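Acyl-CoA dehydrogenase (Slackia heliotrinireducens, PDB 4RM7) belongs to the acyl-CoA dehydrogenase family, with helical N- and C-terminal domains flanking a middle domain rich in beta strands, in an assembly of four chains. Local coordinates at residues 13-18 with 70-75; 47-52 with 58-63; 78-83 with 88-93. All blocks are in the same frame, centred on the assembly; numbering follows the deposited sequence.

In the fold
All three contacts fall within the family's helical N-terminal domain, their centres about 11 to 13 Å apart. Contact 1 packs helix 10-26 against the start of helix 70-84. Contact 2 comes from the chain between these two helices, setting the end of helix 43-50 against the following loop. Contact 3 comes last and uses the later part of helix 70-84, against the entry to helix 90-103. Helix 70-84 thus serves contacts 1 and 3 directly, while Gln73 NE2 reaches Val59 O of contact 2 and Phe49 of contact 2 stacks on Phe90 of contact 3. The three small interfaces are therefore parts of one helical core.

Contact 1: 13-18 with 70-75; sequences QRLLNH and LFAQVL
Leu75, one of the residues through which helix 70-84 meets Leu15 and Leu16 of helix 10-26, lays CD1 on one face of the Phe71 ring, 3.9 Å above its plane and displaced toward the rim. The same ring makes an edge-to-face pair with Tyr303 and a cation-pi contact with Arg307, both of helix 282-311. Phe71 itself does not touch 13-18; it lies one turn before Leu75 and packs beside that side chain.

Across the interface the closest approach is methyl to methyl: Leu15 CD2 comes to 3.8 Å from Ala72 CB. Leu15 sends its CG trans to the backbone nitrogen (chi1 172°), and this extends the branch toward the opposing helix, where CD2 is also 3.8 Å from Ala72 O. Leu16 of helix 10-26 brings CD2 to 4.2 Å from Leu75 O, about one turn beyond Ala72. The same Leu16 CD2 continues to Glu79 CB at 3.8 Å, reaching the next turn of that helix.

The backbones are closer at Leu16 and Leu75, whose CA atoms are 6.9 Å apart, than at Leu15 and Ala72, where the CA atoms are 7.9 Å apart. The tighter side-chain contact is nevertheless at the second pair, because Leu15 points toward the other helix and reaches across. With 184 Å² buried in total, the interface is small and wholly apolar in its side chains. The amides of Leu70 and Phe71 both reach the carboxylate of Asp310, and the side chains of Leu70 and Val74 pack on helices 234-270 and 282-311, while Ala72 and Leu75 meet 13-18, Leu75 also touching Tyr303. Such packing of a first helix on a later one, itself backed by helices from the C-terminal part of the chain, belongs to the helical N-terminal domain of acyl-CoA dehydrogenases.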
loop_
_atom_site.group_PDB
_atom_site.type_symbol
_atom_site.label_atom_id
_atom_site.label_comp_id
_atom_site.label_asym_id
_atom_site.label_seq_id
_atom_site.Cartn_x
_atom_site.Cartn_y
_atom_site.Cartn_z
ATOM N N GLN A 13 -33.642 -1.271 -13.795
ATOM C CA GLN A 13 -33.651 -2.630 -13.284
ATOM C C GLN A 13 -34.149 -3.635 -14.323
ATOM O O GLN A 13 -33.646 -4.759 -14.396
ATOM C CB GLN A 13 -34.508 -2.716 -12.025
ATOM C CG GLN A 13 -33.867 -2.101 -10.809
ATOM C CD GLN A 13 -34.854 -1.854 -9.682
ATOM O OE1 GLN A 13 -36.004 -2.306 -9.728
ATOM N NE2 GLN A 13 -34.412 -1.123 -8.664
ATOM N N ARG A 14 -35.139 -3.244 -15.122
ATOM C CA ARG A 14 -35.647 -4.156 -16.146
ATOM C C ARG A 14 -34.567 -4.432 -17.199
ATOM O O ARG A 14 -34.416 -5.571 -17.662
ATOM C CB ARG A 14 -36.905 -3.601 -16.816
ATOM C CG ARG A 14 -38.165 -3.820 -16.031
ATOM C CD ARG A 14 -39.395 -3.655 -16.909
ATOM N NE ARG A 14 -40.623 -4.058 -16.212
ATOM C CZ ARG A 14 -41.428 -3.219 -15.570
ATOM N NH1 ARG A 14 -41.136 -1.925 -15.514
ATOM N NH2 ARG A 14 -42.521 -3.672 -14.974
ATOM N N LEU A 15 -33.829 -3.382 -17.559
ATOM C CA LEU A 15 -32.701 -3.496 -18.478
ATOM C C LEU A 15 -31.727 -4.567 -17.991
ATOM O O LEU A 15 -31.342 -5.477 -18.744
ATOM C CB LEU A 15 -31.989 -2.147 -18.619
ATOM C CG LEU A 15 -30.673 -2.102 -19.395
ATOM C CD1 LEU A 15 -30.897 -2.413 -20.857
ATOM C CD2 LEU A 15 -30.007 -0.733 -19.240
ATOM N N LEU A 16 -31.364 -4.471 -16.719
ATOM C CA LEU A 16 -30.499 -5.459 -16.106
ATOM C C LEU A 16 -31.074 -6.850 -16.222
ATOM O O LEU A 16 -30.347 -7.800 -16.512
ATOM C CB LEU A 16 -30.275 -5.135 -14.642
ATOM C CG LEU A 16 -29.035 -4.329 -14.386
ATOM C CD1 LEU A 16 -29.089 -3.883 -12.965
ATOM C CD2 LEU A 16 -27.845 -5.218 -14.628
ATOM N N ASN A 17 -32.377 -6.970 -15.985
ATOM C CA ASN A 17 -33.028 -8.273 -16.056
ATOM C C ASN A 17 -32.864 -8.861 -17.446
ATOM O O ASN A 17 -32.543 -10.045 -17.595
ATOM C CB ASN A 17 -34.510 -8.179 -15.708
ATOM C CG ASN A 17 -34.755 -7.763 -14.275
ATOM O OD1 ASN A 17 -33.881 -7.888 -13.416
ATOM N ND2 ASN A 17 -35.966 -7.272 -14.007
ATOM N N HIS A 18 -33.079 -8.025 -18.459
ATOM C CA HIS A 18 -32.970 -8.456 -19.847
ATOM C C HIS A 18 -31.545 -8.876 -20.181
ATOM O O HIS A 18 -31.324 -9.915 -20.804
ATOM C CB HIS A 18 -33.427 -7.348 -20.791
ATOM C CG HIS A 18 -34.840 -6.913 -20.568
ATOM N ND1 HIS A 18 -35.417 -5.862 -21.256
ATOM C CD2 HIS A 18 -35.800 -7.382 -19.735
ATOM C CE1 HIS A 18 -36.664 -5.711 -20.858
ATOM N NE2 HIS A 18 -36.927 -6.621 -19.935
ATOM N N LEU A 70 -25.334 6.624 -21.527
ATOM C CA LEU A 70 -24.079 6.046 -21.031
ATOM C C LEU A 70 -24.227 5.180 -19.763
ATOM O O LEU A 70 -23.628 4.111 -19.675
ATOM C CB LEU A 70 -23.059 7.159 -20.772
ATOM C CG LEU A 70 -21.628 6.678 -20.533
ATOM C CD1 LEU A 70 -21.126 5.843 -21.677
ATOM C CD2 LEU A 70 -20.721 7.839 -20.368
ATOM N N PHE A 71 -25.011 5.635 -18.790
ATOM C CA PHE A 71 -25.253 4.837 -17.597
ATOM C C PHE A 71 -25.851 3.490 -17.987
ATOM O O PHE A 71 -25.439 2.456 -17.465
ATOM C CB PHE A 71 -26.177 5.560 -16.620
ATOM C CG PHE A 71 -26.398 4.817 -15.334
ATOM C CD1 PHE A 71 -25.318 4.350 -14.591
ATOM C CD2 PHE A 71 -27.679 4.583 -14.853
ATOM C CE1 PHE A 71 -25.513 3.653 -13.382
ATOM C CE2 PHE A 71 -27.889 3.878 -13.644
ATOM C CZ PHE A 71 -26.804 3.422 -12.910
ATOM N N ALA A 72 -26.800 3.501 -18.923
ATOM C CA ALA A 72 -27.397 2.252 -19.404
ATOM C C ALA A 72 -26.350 1.335 -20.029
ATOM O O ALA A 72 -26.309 0.134 -19.742
ATOM C CB ALA A 72 -28.508 2.536 -20.403
ATOM N N GLN A 73 -25.517 1.909 -20.890
ATOM C CA GLN A 73 -24.428 1.175 -21.509
ATOM C C GLN A 73 -23.502 0.546 -20.466
ATOM O O GLN A 73 -23.058 -0.591 -20.616
ATOM C CB GLN A 73 -23.638 2.098 -22.426
ATOM C CG GLN A 73 -24.313 2.372 -23.754
ATOM C CD GLN A 73 -23.551 3.410 -24.567
ATOM O OE1 GLN A 73 -22.937 4.331 -24.002
ATOM N NE2 GLN A 73 -23.572 3.264 -25.895
ATOM N N VAL A 74 -23.228 1.302 -19.409
ATOM C CA VAL A 74 -22.403 0.848 -18.311
ATOM C C VAL A 74 -23.019 -0.339 -17.572
ATOM O O VAL A 74 -22.331 -1.315 -17.246
ATOM C CB VAL A 74 -22.153 2.004 -17.343
ATOM C CG1 VAL A 74 -21.770 1.505 -15.957
ATOM C CG2 VAL A 74 -21.090 2.899 -17.912
ATOM N N LEU A 75 -24.318 -0.273 -17.323
ATOM C CA LEU A 75 -24.995 -1.396 -16.688
ATOM C C LEU A 75 -24.915 -2.635 -17.585
ATOM O O LEU A 75 -24.713 -3.746 -17.089
ATOM C CB LEU A 75 -26.452 -1.053 -16.369
ATOM C CG LEU A 75 -26.692 0.071 -15.357
ATOM C CD1 LEU A 75 -28.192 0.366 -15.244
ATOM C CD2 LEU A 75 -26.088 -0.263 -13.981
#

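Contact 2: 47-52 with 58-63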
loop_
_atom_site.group_PDB
_atom_site.type_symbol
_atom_site.label_atom_id
_atom_site.label_comp_id
_atom_site.label_asym_id
_atom_site.label_seq_id
_atom_site.Cartn_x
_atom_site.Cartn_y
_atom_site.Cartn_z
ATOM N N LYS A 47 -25.259 -11.727 -32.623
ATOM C CA LYS A 47 -26.501 -11.214 -33.177
ATOM C C LYS A 47 -27.555 -11.056 -32.077
ATOM O O LYS A 47 -28.325 -10.103 -32.076
ATOM C CB LYS A 47 -27.001 -12.138 -34.289
ATOM C CG LYS A 47 -28.432 -11.895 -34.727
ATOM C CD LYS A 47 -28.540 -10.688 -35.632
ATOM C CE LYS A 47 -29.893 -10.635 -36.336
ATOM N NZ LYS A 47 -30.197 -9.236 -36.763
ATOM N N ALA A 48 -27.579 -11.986 -31.126
ATOM C CA ALA A 48 -28.582 -11.931 -30.064
ATOM C C ALA A 48 -28.382 -10.679 -29.207
ATOM O O ALA A 48 -29.335 -10.145 -28.644
ATOM C CB ALA A 48 -28.533 -13.201 -29.199
ATOM N N PHE A 49 -27.141 -10.203 -29.125
ATOM C CA PHE A 49 -26.855 -9.013 -28.332
ATOM C C PHE A 49 -27.481 -7.773 -28.961
ATOM O O PHE A 49 -28.068 -6.970 -28.255
ATOM C CB PHE A 49 -25.348 -8.806 -28.141
ATOM C CG PHE A 49 -24.995 -7.462 -27.582
ATOM C CD1 PHE A 49 -25.032 -7.236 -26.208
ATOM C CD2 PHE A 49 -24.644 -6.407 -28.425
ATOM C CE1 PHE A 49 -24.716 -5.985 -25.666
ATOM C CE2 PHE A 49 -24.313 -5.136 -27.894
ATOM C CZ PHE A 49 -24.357 -4.927 -26.510
ATOM N N VAL A 50 -27.372 -7.607 -30.277
ATOM C CA VAL A 50 -27.943 -6.403 -30.879
ATOM C C VAL A 50 -29.447 -6.539 -31.034
ATOM O O VAL A 50 -30.128 -5.561 -31.304
ATOM C CB VAL A 50 -27.324 -6.073 -32.244
ATOM C CG1 VAL A 50 -25.896 -5.595 -32.070
ATOM C CG2 VAL A 50 -27.412 -7.265 -33.196
ATOM N N ASP A 51 -29.956 -7.744 -30.838
ATOM C CA ASP A 51 -31.385 -7.996 -30.909
ATOM C C ASP A 51 -32.017 -7.856 -29.549
ATOM O O ASP A 51 -33.207 -8.044 -29.395
ATOM C CB ASP A 51 -31.663 -9.390 -31.450
ATOM C CG ASP A 51 -31.495 -9.477 -32.936
ATOM O OD1 ASP A 51 -31.519 -8.429 -33.595
ATOM O OD2 ASP A 51 -31.326 -10.595 -33.444
ATOM N N LEU A 52 -31.209 -7.520 -28.558
ATOM C CA LEU A 52 -31.662 -7.459 -27.185
ATOM C C LEU A 52 -32.700 -6.383 -26.974
ATOM O O LEU A 52 -32.682 -5.358 -27.632
ATOM C CB LEU A 52 -30.492 -7.171 -26.267
ATOM C CG LEU A 52 -29.878 -8.357 -25.548
ATOM C CD1 LEU A 52 -28.684 -7.899 -24.742
ATOM C CD2 LEU A 52 -30.909 -9.011 -24.661
ATOM N N GLY A 58 -30.981 4.055 -25.017
ATOM C CA GLY A 58 -30.108 4.186 -26.161
ATOM C C GLY A 58 -28.777 3.495 -25.926
ATOM O O GLY A 58 -27.791 4.149 -25.566
ATOM N N VAL A 59 -28.744 2.175 -26.124
ATOM C CA VAL A 59 -27.518 1.408 -25.909
ATOM C C VAL A 59 -26.713 1.205 -27.201
ATOM O O VAL A 59 -25.500 1.433 -27.228
ATOM C CB VAL A 59 -27.828 0.038 -25.270
ATOM C CG1 VAL A 59 -26.578 -0.817 -25.214
ATOM C CG2 VAL A 59 -28.373 0.235 -23.879
ATOM N N ILE A 60 -27.379 0.768 -28.263
ATOM C CA ILE A 60 -26.736 0.713 -29.572
ATOM C C ILE A 60 -27.315 1.754 -30.544
ATOM O O ILE A 60 -26.991 1.745 -31.722
ATOM C CB ILE A 60 -26.846 -0.696 -30.216
ATOM C CG1 ILE A 60 -28.294 -1.079 -30.468
ATOM C CG2 ILE A 60 -26.190 -1.749 -29.345
ATOM C CD1 ILE A 60 -28.417 -2.347 -31.280
ATOM N N HIS A 61 -28.166 2.646 -30.047
ATOM C CA HIS A 61 -28.729 3.725 -30.854
ATOM C C HIS A 61 -28.894 4.956 -29.974
ATOM O O HIS A 61 -28.882 4.832 -28.757
ATOM C CB HIS A 61 -30.069 3.309 -31.480
ATOM C CG HIS A 61 -31.263 3.480 -30.581
ATOM N ND1 HIS A 61 -31.478 2.702 -29.462
ATOM C CD2 HIS A 61 -32.332 4.309 -30.670
ATOM C CE1 HIS A 61 -32.618 3.060 -28.890
ATOM N NE2 HIS A 61 -33.154 4.032 -29.602
ATOM N N ARG A 62 -29.026 6.141 -30.569
ATOM C CA ARG A 62 -29.199 7.358 -29.776
ATOM C C ARG A 62 -30.677 7.629 -29.547
ATOM O O ARG A 62 -31.316 8.321 -30.333
ATOM C CB ARG A 62 -28.548 8.566 -30.455
ATOM C CG ARG A 62 -27.029 8.483 -30.638
ATOM C CD ARG A 62 -26.528 9.556 -31.617
ATOM N NE ARG A 62 -25.178 9.253 -32.092
ATOM C CZ ARG A 62 -24.054 9.757 -31.575
ATOM N NH1 ARG A 62 -22.868 9.399 -32.082
ATOM N NH2 ARG A 62 -24.109 10.619 -30.556
ATOM N N ARG A 63 -31.211 7.078 -28.464
ATOM C CA ARG A 63 -32.606 7.271 -28.097
ATOM C C ARG A 63 -33.061 8.723 -28.206
ATOM O O ARG A 63 -34.069 9.010 -28.859
ATOM C CB ARG A 63 -32.837 6.773 -26.678
ATOM C CG ARG A 63 -34.171 7.158 -26.092
ATOM C CD ARG A 63 -34.159 6.898 -24.604
ATOM N NE ARG A 63 -33.103 7.682 -23.993
ATOM C CZ ARG A 63 -33.274 8.921 -23.553
ATOM N NH1 ARG A 63 -34.469 9.485 -23.635
ATOM N NH2 ARG A 63 -32.262 9.589 -23.017
#
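The end of helix 43-50 and the irregular loop that follows it meet where Phe49 and Val50 receive the side chain of Ile60. Only five residues separate the two segments, so this is a local reversal that folds the loop back on the helix it has just left. The nearest CA atoms, those of Val50 and Ile60, lie 7.3 Å apart.

Ile60 divides its two branches between the two partners. Its CG1 sits between the backbone nitrogen and the carbonyl carbon (chi1 63°), which directs CD1 to Val50 and leaves CG2 to face Phe49. CD1 lies 3.6 Å from Val50 O and 4.0 Å from Val50 CB, with Val50 CG1 slightly farther; the two aliphatic side chains cross at about a right angle. On the other branch, Ile60 CG2 approaches Phe49 CE2 obliquely at 4.1 Å, and these side chains run past one another in opposite senses. The interface buries 135 Å² and is held by van der Waals packing.

Tyr116 of helix 106-119 touches Phe49, Val50 and Ile60 alike, and Phe49 also stacks its ring on Phe90, with Phe49 CG and Phe90 CE1 3.5 Å apart. Polar bonds lie around this apolar centre: Ile60 O takes Arg113 NH1, while Val59 O takes Gln73 NE2.

At the helix end, Leu52 N bonds Phe49 O at 3.2 Å, whereas the two bonds from Asp51 N are weak, as expected where helical geometry gives way to a turn. Lys47 NZ forms a salt bridge with Asp51 OD1 (3.5 Å) and also bonds Gln117 O. Such packing of a loop back on the C-terminal turn of the helix before it belongs here to the helical N-terminal domain of the acyl-CoA dehydrogenase fold.

Contact 3: 78-83 with 88-93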
loop_
_atom_site.group_PDB
_atom_site.type_symbol
_atom_site.label_atom_id
_atom_site.label_comp_id
_atom_site.label_asym_id
_atom_site.label_seq_id
_atom_site.Cartn_x
_atom_site.Cartn_y
_atom_site.Cartn_z
ATOM N N GLU A 78 -21.107 -3.814 -17.493
ATOM C CA GLU A 78 -20.748 -4.360 -16.181
ATOM C C GLU A 78 -21.409 -5.731 -15.962
ATOM O O GLU A 78 -20.773 -6.656 -15.471
ATOM C CB GLU A 78 -21.131 -3.394 -15.053
ATOM C CG GLU A 78 -21.132 -4.022 -13.667
ATOM C CD GLU A 78 -21.764 -3.138 -12.575
ATOM O OE1 GLU A 78 -22.664 -2.334 -12.887
ATOM O OE2 GLU A 78 -21.367 -3.255 -11.389
ATOM N N GLU A 79 -22.669 -5.874 -16.361
ATOM C CA GLU A 79 -23.369 -7.127 -16.125
ATOM C C GLU A 79 -22.860 -8.279 -16.993
ATOM O O GLU A 79 -22.753 -9.409 -16.515
ATOM C CB GLU A 79 -24.877 -6.952 -16.333
ATOM C CG GLU A 79 -25.730 -8.208 -16.026
ATOM C CD GLU A 79 -25.598 -8.767 -14.580
ATOM O OE1 GLU A 79 -24.819 -8.249 -13.739
ATOM O OE2 GLU A 79 -26.299 -9.754 -14.282
ATOM N N LEU A 80 -22.537 -8.006 -18.255
ATOM C CA LEU A 80 -22.062 -9.065 -19.137
ATOM C C LEU A 80 -20.667 -9.507 -18.701
ATOM O O LEU A 80 -20.336 -10.687 -18.763
ATOM C CB LEU A 80 -22.055 -8.598 -20.599
ATOM C CG LEU A 80 -23.473 -8.388 -21.127
ATOM C CD1 LEU A 80 -23.447 -7.910 -22.536
ATOM C CD2 LEU A 80 -24.290 -9.675 -21.004
ATOM N N SER A 81 -19.861 -8.555 -18.245
ATOM C CA SER A 81 -18.516 -8.849 -17.762
ATOM C C SER A 81 -18.587 -9.625 -16.469
ATOM O O SER A 81 -17.708 -10.441 -16.184
ATOM C CB SER A 81 -17.708 -7.568 -17.539
ATOM O OG SER A 81 -17.684 -6.773 -18.708
ATOM N N ARG A 82 -19.637 -9.367 -15.689
ATOM C CA ARG A 82 -19.821 -10.053 -14.416
ATOM C C ARG A 82 -20.196 -11.509 -14.638
ATOM O O ARG A 82 -19.589 -12.406 -14.065
ATOM C CB ARG A 82 -20.900 -9.378 -13.573
ATOM C CG ARG A 82 -21.099 -10.015 -12.194
ATOM C CD ARG A 82 -22.363 -9.476 -11.519
ATOM N NE ARG A 82 -23.562 -9.975 -12.163
ATOM C CZ ARG A 82 -23.999 -11.224 -12.020
ATOM N NH1 ARG A 82 -23.325 -12.081 -11.254
ATOM N NH2 ARG A 82 -25.094 -11.623 -12.649
ATOM N N ILE A 83 -21.214 -11.729 -15.465
ATOM C CA ILE A 83 -21.675 -13.073 -15.772
ATOM C C ILE A 83 -20.589 -13.872 -16.483
ATOM O O ILE A 83 -20.376 -15.031 -16.168
ATOM C CB ILE A 83 -22.950 -13.048 -16.642
ATOM C CG1 ILE A 83 -24.126 -12.457 -15.865
ATOM C CG2 ILE A 83 -23.305 -14.448 -17.139
ATOM C CD1 ILE A 83 -25.237 -11.995 -16.769
ATOM N N LEU A 88 -15.255 -8.906 -23.036
ATOM C CA LEU A 88 -16.131 -9.165 -24.173
ATOM C C LEU A 88 -15.974 -8.076 -25.242
ATOM O O LEU A 88 -15.539 -6.969 -24.940
ATOM C CB LEU A 88 -17.582 -9.264 -23.681
ATOM C CG LEU A 88 -17.824 -10.341 -22.621
ATOM C CD1 LEU A 88 -19.262 -10.270 -22.143
ATOM C CD2 LEU A 88 -17.496 -11.744 -23.140
ATOM N N PRO A 89 -16.320 -8.387 -26.504
ATOM C CA PRO A 89 -16.119 -7.445 -27.620
ATOM C C PRO A 89 -17.100 -6.278 -27.632
ATOM O O PRO A 89 -16.887 -5.305 -28.359
ATOM C CB PRO A 89 -16.350 -8.306 -28.875
ATOM C CG PRO A 89 -16.523 -9.695 -28.419
ATOM C CD PRO A 89 -16.913 -9.652 -26.962
ATOM N N PHE A 90 -18.167 -6.387 -26.850
ATOM C CA PHE A 90 -19.284 -5.461 -26.953
ATOM C C PHE A 90 -18.888 -4.020 -26.738
ATOM O O PHE A 90 -19.260 -3.169 -27.546
ATOM C CB PHE A 90 -20.387 -5.853 -25.972
ATOM C CG PHE A 90 -20.905 -7.226 -26.207
ATOM C CD1 PHE A 90 -21.372 -7.592 -27.462
ATOM C CD2 PHE A 90 -20.863 -8.182 -25.204
ATOM C CE1 PHE A 90 -21.835 -8.885 -27.706
ATOM C CE2 PHE A 90 -21.323 -9.473 -25.436
ATOM C CZ PHE A 90 -21.803 -9.826 -26.694
ATOM N N GLN A 91 -18.135 -3.733 -25.672
ATOM C CA GLN A 91 -17.772 -2.338 -25.394
ATOM C C GLN A 91 -16.923 -1.759 -26.537
ATOM O O GLN A 91 -17.089 -0.595 -26.898
ATOM C CB GLN A 91 -17.058 -2.178 -24.032
ATOM C CG GLN A 91 -15.816 -3.014 -23.758
ATOM C CD GLN A 91 -16.154 -4.384 -23.178
ATOM O OE1 GLN A 91 -17.225 -4.928 -23.442
ATOM N NE2 GLN A 91 -15.232 -4.951 -22.396
ATOM N N ASN A 92 -16.046 -2.565 -27.136
ATOM C CA ASN A 92 -15.229 -2.075 -28.245
ATOM C C ASN A 92 -16.083 -1.764 -29.481
ATOM O O ASN A 92 -15.814 -0.798 -30.186
ATOM C CB ASN A 92 -14.114 -3.067 -28.592
ATOM C CG ASN A 92 -13.242 -2.589 -29.751
ATOM O OD1 ASN A 92 -13.338 -3.099 -30.867
ATOM N ND2 ASN A 92 -12.400 -1.600 -29.494
ATOM N N ASP A 93 -17.121 -2.553 -29.737
ATOM C CA ASP A 93 -18.068 -2.212 -30.811
ATOM C C ASP A 93 -18.825 -0.912 -30.538
ATOM O O ASP A 93 -18.976 -0.084 -31.434
ATOM C CB ASP A 93 -19.089 -3.319 -31.038
ATOM C CG ASP A 93 -18.461 -4.610 -31.475
ATOM O OD1 ASP A 93 -17.348 -4.584 -32.048
ATOM O OD2 ASP A 93 -19.089 -5.660 -31.237
HETATM O O HOH W 1 -16.366 -7.313 -20.966
#
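Leu80 carries the tight half of this contact, meeting Leu88 with its base and Phe90 with its tip. Leu88 CD1 lies 3.6 Å from Leu80 CB and equally close to Leu80 O, tucked against the helix backbone. With Leu80 CG trans to the carbonyl carbon (chi1 -68°), CD1 is carried out to Phe90 CD2, approaching it obliquely at 3.7 Å; the two side chains cross at about a right angle. Tyr22 and Phe27 touch both Leu80 and Phe90, extending this apolar cluster.

The other half is looser and is bridged by water. Ser81 OG stays 4.8 Å from Gln91 NE2, too far for a direct bond. One water links them, donating to Ser81 OG (2.7 Å) and accepting from Leu88 N (2.8 Å) and Gln91 NE2 (3.0 Å). Ser81 OG also bonds Ile77 O.

Away from the interface, Arg82 grips Glu79 in a side-on salt bridge, NE to OE1 at 2.7 Å and NH2 to OE2 at 2.8 Å, in the guanidinium plane but 34° out of the carboxylate plane; NH1 pairs with Glu262. The chemistry implies a division of labour: apolar packing by Leu80 joins helix 70-84 to the chain leading into the next helix, while one water satisfies the Leu88 amide and ties it to Ser81 and Gln91.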